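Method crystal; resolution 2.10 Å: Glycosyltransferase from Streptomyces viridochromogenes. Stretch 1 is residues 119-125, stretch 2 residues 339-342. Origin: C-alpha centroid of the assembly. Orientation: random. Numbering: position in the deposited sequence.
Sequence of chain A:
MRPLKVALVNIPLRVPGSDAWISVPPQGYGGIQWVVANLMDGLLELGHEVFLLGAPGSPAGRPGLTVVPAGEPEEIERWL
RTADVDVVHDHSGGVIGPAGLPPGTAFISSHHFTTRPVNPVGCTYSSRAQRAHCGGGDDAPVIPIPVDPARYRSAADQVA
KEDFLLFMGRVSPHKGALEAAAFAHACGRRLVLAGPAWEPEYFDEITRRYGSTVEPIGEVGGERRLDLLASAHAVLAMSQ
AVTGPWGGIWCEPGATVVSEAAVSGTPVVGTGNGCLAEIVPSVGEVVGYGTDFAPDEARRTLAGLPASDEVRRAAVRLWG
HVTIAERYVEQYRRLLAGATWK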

# COMPACT_ATOMS: atom_id res chain seq x y z
N ASN A 119 7.66 -10.38 14.39
CA ASN A 119 9.08 -10.62 14.13
C ASN A 119 9.81 -9.29 13.99
O ASN A 119 10.10 -8.87 12.84
CB ASN A 119 9.23 -11.41 12.83
CG ASN A 119 8.61 -12.80 12.90
OD1 ASN A 119 7.88 -13.24 11.99
ND2 ASN A 119 8.88 -13.49 13.98
N PRO A 120 10.10 -8.60 15.12
CA PRO A 120 10.90 -7.36 15.05
C PRO A 120 12.31 -7.47 14.51
O PRO A 120 12.83 -6.50 13.99
CB PRO A 120 10.91 -6.84 16.52
CG PRO A 120 10.50 -8.01 17.40
CD PRO A 120 9.62 -8.88 16.49
N VAL A 121 12.93 -8.65 14.62
CA VAL A 121 14.30 -8.79 14.18
C VAL A 121 14.28 -8.96 12.67
O VAL A 121 13.56 -9.82 12.15
CB VAL A 121 15.06 -9.96 14.89
CG1 VAL A 121 16.36 -10.22 14.20
CG2 VAL A 121 15.32 -9.66 16.39
N GLY A 122 15.05 -8.11 11.98
CA GLY A 122 15.07 -8.12 10.53
C GLY A 122 13.81 -7.48 9.94
O GLY A 122 13.55 -7.64 8.75
N CYS A 123 13.06 -6.74 10.76
CA CYS A 123 11.89 -5.98 10.28
C CYS A 123 12.26 -4.62 9.64
O CYS A 123 13.08 -3.89 10.18
CB CYS A 123 10.86 -5.74 11.41
SG CYS A 123 9.12 -5.46 10.80
N THR A 124 11.60 -4.29 8.53
CA THR A 124 11.67 -2.95 7.92
C THR A 124 10.30 -2.28 8.02
O THR A 124 9.26 -2.97 8.08
CB THR A 124 12.05 -2.99 6.38
OG1 THR A 124 10.94 -3.50 5.63
CG2 THR A 124 13.28 -3.85 6.10
N TYR A 125 10.28 -0.95 7.97
CA TYR A 125 9.04 -0.20 8.12
C TYR A 125 8.84 0.69 6.91
O TYR A 125 9.82 1.14 6.31
CB TYR A 125 9.09 0.61 9.44
CG TYR A 125 9.27 -0.34 10.63
CD1 TYR A 125 8.17 -0.84 11.31
CD2 TYR A 125 10.53 -0.74 11.05
CE1 TYR A 125 8.30 -1.72 12.39
CE2 TYR A 125 10.69 -1.65 12.13
CZ TYR A 125 9.58 -2.12 12.78
OH TYR A 125 9.72 -3.00 13.86
N ALA A 339 24.80 -9.44 9.61
CA ALA A 339 24.37 -8.31 10.45
C ALA A 339 22.90 -8.45 10.82
O ALA A 339 22.13 -9.09 10.10
CB ALA A 339 24.60 -6.99 9.74
N THR A 340 22.52 -7.86 11.95
CA THR A 340 21.15 -7.94 12.44
C THR A 340 20.70 -6.59 12.99
O THR A 340 21.52 -5.65 13.13
CB THR A 340 20.95 -9.12 13.47
OG1 THR A 340 19.54 -9.38 13.66
CG2 THR A 340 21.58 -8.84 14.81
N TRP A 341 19.40 -6.47 13.21
CA TRP A 341 18.83 -5.29 13.84
C TRP A 341 17.47 -5.64 14.40
O TRP A 341 16.89 -6.71 14.07
CB TRP A 341 18.69 -4.14 12.84
CG TRP A 341 17.66 -4.40 11.78
CD1 TRP A 341 16.31 -4.22 11.90
CD2 TRP A 341 17.86 -4.98 10.49
NE1 TRP A 341 15.68 -4.56 10.75
CE2 TRP A 341 16.60 -5.06 9.87
CE3 TRP A 341 19.00 -5.39 9.77
CZ2 TRP A 341 16.43 -5.52 8.57
CZ3 TRP A 341 18.81 -5.85 8.46
CH2 TRP A 341 17.55 -5.92 7.89
N LYS A 342 16.99 -4.74 15.27
CA LYS A 342 15.59 -4.75 15.77
C LYS A 342 15.17 -3.25 15.86
O LYS A 342 13.97 -2.95 15.96
CB LYS A 342 15.57 -5.38 17.18
CG LYS A 342 14.46 -6.34 17.48

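A single tryptophan near the C-terminus bonds to a tight turn more than two hundred residues earlier through both its backbone and its side chain. W341 accepts a hydrogen bond at its carbonyl, from G122 N to W341 O at 3.1 Å, and donates one from its indole, W341 NE1 to C123 O at 2.7 Å. Both are close to straight, with angles at the hydrogen of 158° and 166°. Neighbouring residues of the turn thus supply one donor and one acceptor to the same partner.

Both bonds fall on the second half of a tight turn. P120 to C123 form a type II beta turn, closed by the hydrogen bond from C123 N to P120 O at 3.2 Å. C123 N is spent inside the turn, while G122 N bonds across to W341 O. G122 has a phi of 75°, a value that by itself favours glycine, and its backbone nitrogen lies over one face of the indole. C123 O instead sits at the ring edge, near the ring plane, where the indole N-H can reach it. The tryptophan's CA-to-CB bond runs sideways to the turn, yet chi1 of 69° (p) and chi2 of 82° bring the end of the side chain nearer. The rule to read here is that one residue can be held at two points when its carbonyl and its ring nitrogen meet a donor and an acceptor on successive residues of a turn.

The W341 carbonyl does a second job: V121 CA approaches W341 O at 3.3 Å in a CA-H...O contact, beside the stronger bond from G122.

Around this polar centre, the more exposed residues pack by simple contact. V121, with chi1 t, places CG1 3.3 Å from T340 OG1 and CG2 3.6 Å from K342 CG, so its two methyls touch the residues flanking the tryptophan. P120 CB adds a contact of 3.7 Å to K342 CG. The lysine is not modelled beyond CG, so only the start of its chain can be read as packing here.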